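Local structure of protein induced by osmotic stress (Scheffersomyces stipitis, 5YWN) at residues 188-193 with 243-248; 197-202 with 326-331; 220-225 with 285-290. The protein probably reduces ketones, including haloketones, to alcohols with NADPH as the hydride donor, as a member of the dihydroflavonol-4-reductase subfamily. The protein carries 1 engineered substitution. All coordinates share one frame; numbering follows the deposited sequence.

Contact 1. Residues 188-193 with 243-248; sequences STVNPV and KAHLAA
V190 and H245 meet over a ring face. The CG2 methyl of V190 stands above the middle of the imidazole, 4.0 Å from the H245 ring centroid and only 9° off the ring normal, a CH-pi contact. The branched valine also brings its stem close, with V190 CB 3.7 Å from H245 CE1. H245 suits the place because its flat face accepts the methyl while its rim is polar: NE2 is hydrogen-bonded to T123 OG1 and ND1 to V241 O, which holds the ring's rotation.

The apolar remainder is small on the helix side. CG1 of V190 is anti to the backbone N (chi1 177°) and CG2 anti to the carbonyl carbon, which spreads the methyls: CG1 lies 4.3 Å from A244 CB, while CG2, over the ring, is 4.1 Å from A248 CB. This is the alpha/beta layering of a Rossmann fold: helix 238-250 covers strand 186-192 of the central parallel sheet, their local axes 8.7 Å apart and nearly antiparallel (163°). Alanines at the interface allow that approach. P192 and V193, where the strand runs out, belong to the NADP pocket, and V193 touches the cofactor.

One polar bond links the two segments: S188 OG donates to A248 O at 2.9 Å, coming from well above the carbonyl plane. R119 NH2 binds the same oxygen, so this buried carbonyl has two partners. Within the strand, on its other face, T189 OG1 donates to N191 OD1 at 2.8 Å, while N191 ND2 is hydrogen-bonded to E171 OE1.

Contact 2. Residues 197-202 with 326-331; sequences GPQAKD and IKQVLK
Q328 NE2 gives two hydrogen bonds to the loop 197-202, both close to the plane of its own amide. The shorter runs to D202 OD1 at 2.7 Å and is nearly straight (166° at the hydrogen), with the oxygen met almost in line with its C-O bond. The longer reaches Q199 O at 3.2 Å, its donor tilted from that carbonyl's plane. The other end of the amide accepts: Q199 N donates to Q328 OE1 at 2.8 Å, on a lone pair but bent (137°). One side-chain amide thus satisfies both the N-H and the C=O of Q199 and still has a hydrogen for D202, a task that suits glutamine, which carries donor and acceptor side by side. With CG anti to the backbone N (chi1 -176°) and the chain extended beyond it, the buried amide reaches across to the loop and is held against turning by three bonds.

The carboxylate of D202 stands nearly perpendicular to the Q328 amide, and its two oxygens serve different residues. While OD1 takes the amide, OD2 forms a salt bridge with K331 NZ at 3.2 Å, the lysine arriving on the syn side. K331 lies about one helical turn beyond Q328, and its extended chain runs on the solvent-exposed side. The positive charge nearby probably helps keep D202 ionised. P198 adds a small van der Waals touch, its CA 3.5 Å from Q328 OE1.

Y13 binds NADP(+), and its OH bonds to G197 O, so the loop held by Q328 adjoins the cofactor site. Leaving strand 194-196 and leading towards helix 211-217, the loop is wedged between helix 318-332 and helix 13-24, whose Q17 NE2 bonds to P198 O.

Contact 3. Residues 220-225 with 285-290; sequences LKLNKD and KLPVGK
L222 O and K285 O face each other at 3.3 Å, two acceptors with no proton to share between them. K285 O has some compensation from the next residue along, since the N223 CA hydrogen points at it (CA to O 3.5 Å, 147° at the hydrogen). The loop carrying N223 is shaped by an Asx turn: N223 OD1 accepts from D225 N at 3.1 Å, in the carbonyl plane. Asparagine suits this spot because its short amide can reach forward to the backbone N-H two residues on.

The joining is by van der Waals contact, of side chains and backbone alike. P287 lies across L222 at about a right angle; its CD is 3.9 Å from L222 CB, and its CG is 4.1 Å from L222 CD1. The proline ring also rests against backbone, P287 CD being 3.7 Å from N223 O. An alanine in place of P287 would remove CG and CD and would probably leave a gap beside L222 CD1 and N223 O, letting the leucine tip shift. L286 also takes part: its CD2 is 4.4 Å from L222 CB.

These are two peripheral loops, one following helix 211-217 and the other helix 268-278, far from the cofactor, with L286 and P287 buried between them and helix 268-278. That helix covers the second loop from behind, with L272 against P287, and V275 and R276 against L286. The backbones also touch at K224, whose CA sits 3.7 Å from L286 C.

In the fold
Along the chain the segments come in the order 188-193, 197-202, 220-225, 243-248, 285-290 and 326-331, so contact 1 crosses both others and contact 3 is nested inside contact 2. Contact 1 lies in the Rossmann core; the centres of contacts 1 and 2 are about 22 Å apart. The centres of contacts 1 and 3 are about 35 Å apart. Strand 194-196 bridges contacts 1 and 2 in sequence, and both come near the bound NADP. Contacts 2 and 3, with centres about 21 Å apart, touch where L220 CD1 packs on V329 and L330 of helix 318-332. That C-terminal helix therefore joins the loop 197-202 to segment 220-225, tying late chain to the nucleotide-binding part.

Contact 1. Residues 188-193 with 243-248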
loop_
_atom_site.group_PDB
_atom_site.type_symbol
_atom_site.label_atom_id
_atom_site.label_comp_id
_atom_site.label_asym_id
_atom_site.label_seq_id
_atom_site.Cartn_x
_atom_site.Cartn_y
_atom_site.Cartn_z
ATOM N N SER A 188 7.476 -12.622 2.752
ATOM C CA SER A 188 6.171 -12.638 2.171
ATOM C C SER A 188 5.830 -11.285 1.555
ATOM O O SER A 188 6.403 -10.328 1.912
ATOM C CB SER A 188 5.154 -13.094 3.192
ATOM O OG SER A 188 5.034 -12.213 4.233
ATOM N N THR A 189 4.913 -11.253 0.603
ATOM C CA THR A 189 4.535 -10.008 -0.033
ATOM C C THR A 189 3.063 -9.770 0.071
ATOM O O THR A 189 2.308 -10.672 0.153
ATOM C CB THR A 189 4.963 -9.875 -1.533
ATOM O OG1 THR A 189 4.134 -10.660 -2.375
ATOM C CG2 THR A 189 6.405 -10.223 -1.748
ATOM N N VAL A 190 2.697 -8.512 0.041
ATOM C CA VAL A 190 1.327 -8.089 -0.073
ATOM C C VAL A 190 1.134 -7.268 -1.358
ATOM O O VAL A 190 1.818 -6.331 -1.589
ATOM C CB VAL A 190 0.867 -7.369 1.184
ATOM C CG1 VAL A 190 -0.536 -6.868 1.042
ATOM C CG2 VAL A 190 1.016 -8.253 2.384
ATOM N N ASN A 191 0.189 -7.665 -2.170
ATOM C CA ASN A 191 -0.006 -7.127 -3.502
ATOM C C ASN A 191 -1.412 -6.492 -3.658
ATOM O O ASN A 191 -2.353 -7.095 -4.070
ATOM C CB ASN A 191 0.251 -8.190 -4.579
ATOM C CG ASN A 191 1.637 -8.763 -4.526
ATOM O OD1 ASN A 191 2.021 -9.328 -3.583
ATOM N ND2 ASN A 191 2.364 -8.579 -5.566
ATOM N N PRO A 192 -1.533 -5.260 -3.225
ATOM C CA PRO A 192 -2.812 -4.561 -3.287
ATOM C C PRO A 192 -3.157 -3.904 -4.616
ATOM O O PRO A 192 -2.327 -3.516 -5.351
ATOM C CB PRO A 192 -2.698 -3.499 -2.208
ATOM C CG PRO A 192 -1.383 -3.619 -1.676
ATOM C CD PRO A 192 -0.552 -4.452 -2.542
ATOM N N VAL A 193 -4.451 -3.745 -4.807
ATOM C CA VAL A 193 -5.058 -2.885 -5.794
ATOM C C VAL A 193 -5.202 -1.452 -5.251
ATOM O O VAL A 193 -4.560 -1.114 -4.311
ATOM C CB VAL A 193 -6.398 -3.451 -6.309
ATOM C CG1 VAL A 193 -6.190 -4.816 -6.886
ATOM C CG2 VAL A 193 -7.430 -3.465 -5.213
ATOM N N LYS A 243 -4.326 -5.365 7.882
ATOM C CA LYS A 243 -4.560 -6.644 8.468
ATOM C C LYS A 243 -3.810 -7.711 7.720
ATOM O O LYS A 243 -3.318 -8.586 8.314
ATOM C CB LYS A 243 -6.027 -6.973 8.598
ATOM C CG LYS A 243 -6.739 -6.151 9.636
ATOM C CD LYS A 243 -8.140 -6.621 9.941
ATOM C CE LYS A 243 -9.143 -6.194 8.905
ATOM N NZ LYS A 243 -10.513 -6.473 9.299
ATOM N N ALA A 244 -3.725 -7.586 6.401
ATOM C CA ALA A 244 -2.953 -8.486 5.573
ATOM C C ALA A 244 -1.464 -8.462 5.884
ATOM O O ALA A 244 -0.844 -9.465 5.898
ATOM C CB ALA A 244 -3.203 -8.276 4.106
ATOM N N HIS A 245 -0.949 -7.297 6.162
ATOM C CA HIS A 245 0.426 -7.190 6.583
ATOM C C HIS A 245 0.648 -7.936 7.910
ATOM O O HIS A 245 1.572 -8.638 8.039
ATOM C CB HIS A 245 0.898 -5.747 6.620
ATOM C CG HIS A 245 1.265 -5.179 5.285
ATOM N ND1 HIS A 245 0.339 -4.833 4.345
ATOM C CD2 HIS A 245 2.463 -4.936 4.725
ATOM C CE1 HIS A 245 0.947 -4.373 3.283
ATOM N NE2 HIS A 245 2.236 -4.415 3.493
ATOM N N LEU A 246 -0.278 -7.807 8.835
ATOM C CA LEU A 246 -0.209 -8.518 10.074
ATOM C C LEU A 246 -0.230 -10.012 9.887
ATOM O O LEU A 246 0.622 -10.678 10.365
ATOM C CB LEU A 246 -1.336 -8.128 10.976
ATOM C CG LEU A 246 -1.291 -8.668 12.368
ATOM C CD1 LEU A 246 -0.164 -8.010 13.102
ATOM C CD2 LEU A 246 -2.600 -8.425 13.072
ATOM N N ALA A 247 -1.148 -10.486 9.087
ATOM C CA ALA A 247 -1.227 -11.872 8.735
ATOM C C ALA A 247 0.081 -12.303 8.080
ATOM O O ALA A 247 0.567 -13.349 8.333
ATOM C CB ALA A 247 -2.346 -12.103 7.758
ATOM N N ALA A 248 0.634 -11.447 7.275
ATOM C CA ALA A 248 1.778 -11.760 6.466
ATOM C C ALA A 248 3.002 -12.130 7.276
ATOM O O ALA A 248 3.807 -12.837 6.803
ATOM C CB ALA A 248 2.103 -10.653 5.501
#

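Contact 2. Residues 197-202 with 326-331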
loop_
_atom_site.group_PDB
_atom_site.type_symbol
_atom_site.label_atom_id
_atom_site.label_comp_id
_atom_site.label_asym_id
_atom_site.label_seq_id
_atom_site.Cartn_x
_atom_site.Cartn_y
_atom_site.Cartn_z
ATOM N N GLY A 197 -10.085 4.250 1.891
ATOM C CA GLY A 197 -10.372 4.251 3.284
ATOM C C GLY A 197 -9.817 5.396 4.112
ATOM O O GLY A 197 -9.009 6.139 3.678
ATOM N N PRO A 198 -10.304 5.547 5.330
ATOM C CA PRO A 198 -9.885 6.656 6.179
ATOM C C PRO A 198 -8.429 6.608 6.568
ATOM O O PRO A 198 -7.895 5.564 6.578
ATOM C CB PRO A 198 -10.742 6.478 7.417
ATOM C CG PRO A 198 -11.006 5.038 7.485
ATOM C CD PRO A 198 -11.125 4.593 6.081
ATOM N N GLN A 199 -7.820 7.754 6.814
ATOM C CA GLN A 199 -6.469 7.854 7.325
ATOM C C GLN A 199 -6.406 7.417 8.771
ATOM O O GLN A 199 -7.348 7.571 9.462
ATOM C CB GLN A 199 -5.963 9.275 7.268
ATOM C CG GLN A 199 -6.242 10.028 6.014
ATOM C CD GLN A 199 -5.278 9.723 4.911
ATOM O OE1 GLN A 199 -4.105 9.863 5.060
ATOM N NE2 GLN A 199 -5.791 9.340 3.797
ATOM N N ALA A 200 -5.264 6.929 9.220
ATOM C CA ALA A 200 -5.124 6.465 10.578
ATOM C C ALA A 200 -5.399 7.556 11.646
ATOM O O ALA A 200 -5.978 7.298 12.641
ATOM C CB ALA A 200 -3.773 5.824 10.788
ATOM N N LYS A 201 -4.989 8.775 11.360
ATOM C CA LYS A 201 -5.179 9.892 12.239
ATOM C C LYS A 201 -5.854 11.060 11.538
ATOM O O LYS A 201 -5.461 11.441 10.463
ATOM C CB LYS A 201 -3.849 10.355 12.780
ATOM C CG LYS A 201 -3.190 9.428 13.768
ATOM C CD LYS A 201 -3.866 9.421 15.100
ATOM C CE LYS A 201 -3.218 8.397 15.967
ATOM N NZ LYS A 201 -3.570 8.525 17.372
ATOM N N ASP A 202 -6.792 11.661 12.231
ATOM C CA ASP A 202 -7.522 12.807 11.764
ATOM C C ASP A 202 -6.588 13.953 11.453
ATOM O O ASP A 202 -6.784 14.636 10.518
ATOM C CB ASP A 202 -8.526 13.246 12.801
ATOM C CG ASP A 202 -9.654 12.275 12.961
ATOM O OD1 ASP A 202 -9.823 11.426 12.091
ATOM O OD2 ASP A 202 -10.342 12.350 13.957
ATOM N N ILE A 326 -15.002 9.515 3.649
ATOM C CA ILE A 326 -15.708 10.767 3.564
ATOM C C ILE A 326 -16.105 11.374 4.896
ATOM O O ILE A 326 -15.965 12.523 5.066
ATOM C CB ILE A 326 -16.872 10.693 2.575
ATOM C CG1 ILE A 326 -16.320 10.580 1.175
ATOM C CG2 ILE A 326 -17.749 11.924 2.636
ATOM C CD1 ILE A 326 -17.117 9.735 0.300
ATOM N N LYS A 327 -16.570 10.557 5.815
ATOM C CA LYS A 327 -16.958 11.012 7.134
ATOM C C LYS A 327 -15.764 11.667 7.774
ATOM O O LYS A 327 -15.898 12.690 8.320
ATOM C CB LYS A 327 -17.396 9.872 8.015
ATOM C CG LYS A 327 -18.853 9.605 7.953
ATOM C CD LYS A 327 -19.352 8.507 8.879
ATOM C CE LYS A 327 -20.809 8.198 8.602
ATOM N NZ LYS A 327 -21.201 6.772 8.810
ATOM N N GLN A 328 -14.586 11.081 7.626
ATOM C CA GLN A 328 -13.406 11.682 8.165
ATOM C C GLN A 328 -13.073 13.040 7.585
ATOM O O GLN A 328 -12.742 13.915 8.301
ATOM C CB GLN A 328 -12.211 10.774 8.009
ATOM C CG GLN A 328 -10.956 11.310 8.640
ATOM C CD GLN A 328 -9.830 10.327 8.644
ATOM O OE1 GLN A 328 -9.461 9.819 7.634
ATOM N NE2 GLN A 328 -9.284 10.080 9.800
ATOM N N VAL A 329 -13.139 13.180 6.286
ATOM C CA VAL A 329 -12.834 14.424 5.658
ATOM C C VAL A 329 -13.840 15.507 6.083
ATOM O O VAL A 329 -13.481 16.602 6.311
ATOM C CB VAL A 329 -12.731 14.310 4.132
ATOM C CG1 VAL A 329 -12.644 15.695 3.498
ATOM C CG2 VAL A 329 -11.548 13.460 3.746
ATOM N N LEU A 330 -15.086 15.142 6.188
ATOM C CA LEU A 330 -16.100 16.065 6.661
ATOM C C LEU A 330 -15.847 16.490 8.107
ATOM O O LEU A 330 -15.950 17.625 8.419
ATOM C CB LEU A 330 -17.495 15.523 6.487
ATOM C CG LEU A 330 -17.950 15.269 5.079
ATOM C CD1 LEU A 330 -19.342 14.772 4.993
ATOM C CD2 LEU A 330 -17.782 16.456 4.214
ATOM N N LYS A 331 -15.488 15.562 8.949
ATOM C CA LYS A 331 -15.250 15.858 10.332
ATOM C C LYS A 331 -14.176 16.898 10.501
ATOM O O LYS A 331 -14.266 17.763 11.301
ATOM C CB LYS A 331 -14.855 14.602 11.056
ATOM C CG LYS A 331 -14.620 14.768 12.538
ATOM C CD LYS A 331 -14.557 13.439 13.240
ATOM C CE LYS A 331 -13.769 13.466 14.519
ATOM N NZ LYS A 331 -13.365 12.114 14.920
#

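Contact 3. Residues 220-225 with 285-290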
loop_
_atom_site.group_PDB
_atom_site.type_symbol
_atom_site.label_atom_id
_atom_site.label_comp_id
_atom_site.label_asym_id
_atom_site.label_seq_id
_atom_site.Cartn_x
_atom_site.Cartn_y
_atom_site.Cartn_z
ATOM N N LEU A 220 -15.780 15.195 -3.552
ATOM C CA LEU A 220 -16.221 16.336 -2.810
ATOM C C LEU A 220 -15.925 17.646 -3.538
ATOM O O LEU A 220 -16.536 18.610 -3.304
ATOM C CB LEU A 220 -15.626 16.328 -1.417
ATOM C CG LEU A 220 -15.969 15.136 -0.540
ATOM C CD1 LEU A 220 -15.558 15.337 0.898
ATOM C CD2 LEU A 220 -17.437 14.849 -0.616
ATOM N N LYS A 221 -14.972 17.626 -4.435
ATOM C CA LYS A 221 -14.652 18.770 -5.231
ATOM C C LYS A 221 -15.424 18.920 -6.537
ATOM O O LYS A 221 -15.281 19.896 -7.224
ATOM C CB LYS A 221 -13.195 18.780 -5.482
ATOM C CG LYS A 221 -12.393 18.897 -4.225
ATOM C CD LYS A 221 -11.231 17.955 -4.265
ATOM C CE LYS A 221 -9.988 18.569 -3.710
ATOM N NZ LYS A 221 -9.277 17.816 -2.671
ATOM N N LEU A 222 -16.242 17.946 -6.856
ATOM C CA LEU A 222 -17.083 18.048 -7.991
ATOM C C LEU A 222 -18.190 19.071 -7.747
ATOM O O LEU A 222 -18.495 19.407 -6.660
ATOM C CB LEU A 222 -17.686 16.724 -8.359
ATOM C CG LEU A 222 -16.756 15.600 -8.742
ATOM C CD1 LEU A 222 -17.538 14.328 -8.817
ATOM C CD2 LEU A 222 -16.069 15.870 -10.055
ATOM N N ASN A 223 -18.758 19.558 -8.798
ATOM C CA ASN A 223 -19.907 20.416 -8.701
ATOM C C ASN A 223 -20.977 19.881 -9.606
ATOM O O ASN A 223 -20.718 19.054 -10.424
ATOM C CB ASN A 223 -19.570 21.886 -9.004
ATOM C CG ASN A 223 -19.258 22.126 -10.457
ATOM O OD1 ASN A 223 -19.971 21.694 -11.341
ATOM N ND2 ASN A 223 -18.169 22.834 -10.704
ATOM N N LYS A 224 -22.169 20.414 -9.467
ATOM C CA LYS A 224 -23.371 19.782 -9.973
ATOM C C LYS A 224 -23.344 19.548 -11.452
ATOM O O LYS A 224 -23.946 18.668 -11.901
ATOM C CB LYS A 224 -24.628 20.522 -9.580
ATOM C CG LYS A 224 -24.764 21.909 -10.116
ATOM C CD LYS A 224 -26.218 22.371 -10.166
ATOM C CE LYS A 224 -26.292 23.882 -10.109
ATOM N NZ LYS A 224 -27.384 24.446 -9.295
ATOM N N ASP A 225 -22.641 20.366 -12.187
ATOM C CA ASP A 225 -22.576 20.242 -13.627
ATOM C C ASP A 225 -21.407 19.444 -14.199
ATOM O O ASP A 225 -21.354 19.198 -15.348
ATOM C CB ASP A 225 -22.599 21.619 -14.223
ATOM C CG ASP A 225 -23.892 22.309 -13.991
ATOM O OD1 ASP A 225 -24.956 21.690 -14.105
ATOM O OD2 ASP A 225 -23.848 23.453 -13.641
ATOM N N LYS A 285 -25.008 19.571 -4.559
ATOM C CA LYS A 285 -23.722 20.063 -4.919
ATOM C C LYS A 285 -22.883 19.102 -5.749
ATOM O O LYS A 285 -21.741 19.349 -5.937
ATOM C CB LYS A 285 -22.954 20.462 -3.673
ATOM C CG LYS A 285 -23.617 21.552 -2.872
ATOM C CD LYS A 285 -23.336 21.370 -1.406
ATOM C CE LYS A 285 -24.606 21.454 -0.601
ATOM N NZ LYS A 285 -24.264 21.388 0.816
ATOM N N LEU A 286 -23.470 18.023 -6.229
ATOM C CA LEU A 286 -22.774 17.011 -6.932
ATOM C C LEU A 286 -23.515 16.558 -8.157
ATOM O O LEU A 286 -24.694 16.671 -8.243
ATOM C CB LEU A 286 -22.542 15.805 -6.055
ATOM C CG LEU A 286 -21.761 15.852 -4.757
ATOM C CD1 LEU A 286 -21.766 14.527 -4.070
ATOM C CD2 LEU A 286 -20.372 16.327 -4.959
ATOM N N PRO A 287 -22.814 15.979 -9.109
ATOM C CA PRO A 287 -23.503 15.404 -10.269
ATOM C C PRO A 287 -24.279 14.142 -9.931
ATOM O O PRO A 287 -24.013 13.540 -8.954
ATOM C CB PRO A 287 -22.385 15.099 -11.242
ATOM C CG PRO A 287 -21.133 15.351 -10.528
ATOM C CD PRO A 287 -21.393 15.671 -9.125
ATOM N N VAL A 288 -25.248 13.821 -10.758
ATOM C CA VAL A 288 -26.091 12.657 -10.606
ATOM C C VAL A 288 -25.698 11.474 -11.480
ATOM O O VAL A 288 -25.710 10.392 -11.077
ATOM C CB VAL A 288 -27.583 13.002 -10.849
ATOM C CG1 VAL A 288 -28.463 11.857 -10.446
ATOM C CG2 VAL A 288 -27.996 14.234 -10.086
ATOM N N GLY A 289 -25.361 11.752 -12.713
ATOM C CA GLY A 289 -25.101 10.739 -13.692
ATOM C C GLY A 289 -26.281 9.843 -13.915
ATOM O O GLY A 289 -27.356 10.299 -14.040
ATOM N N LYS A 290 -26.021 8.550 -13.941
ATOM C CA LYS A 290 -27.010 7.562 -14.204
ATOM C C LYS A 290 -26.952 6.534 -13.131
ATOM O O LYS A 290 -26.276 5.579 -13.251
ATOM C CB LYS A 290 -26.837 6.953 -15.592
ATOM C CG LYS A 290 -26.948 7.970 -16.700
ATOM C CD LYS A 290 -27.266 7.326 -18.027
ATOM C CE LYS A 290 -26.021 6.808 -18.721
ATOM N NZ LYS A 290 -24.747 7.538 -18.423
#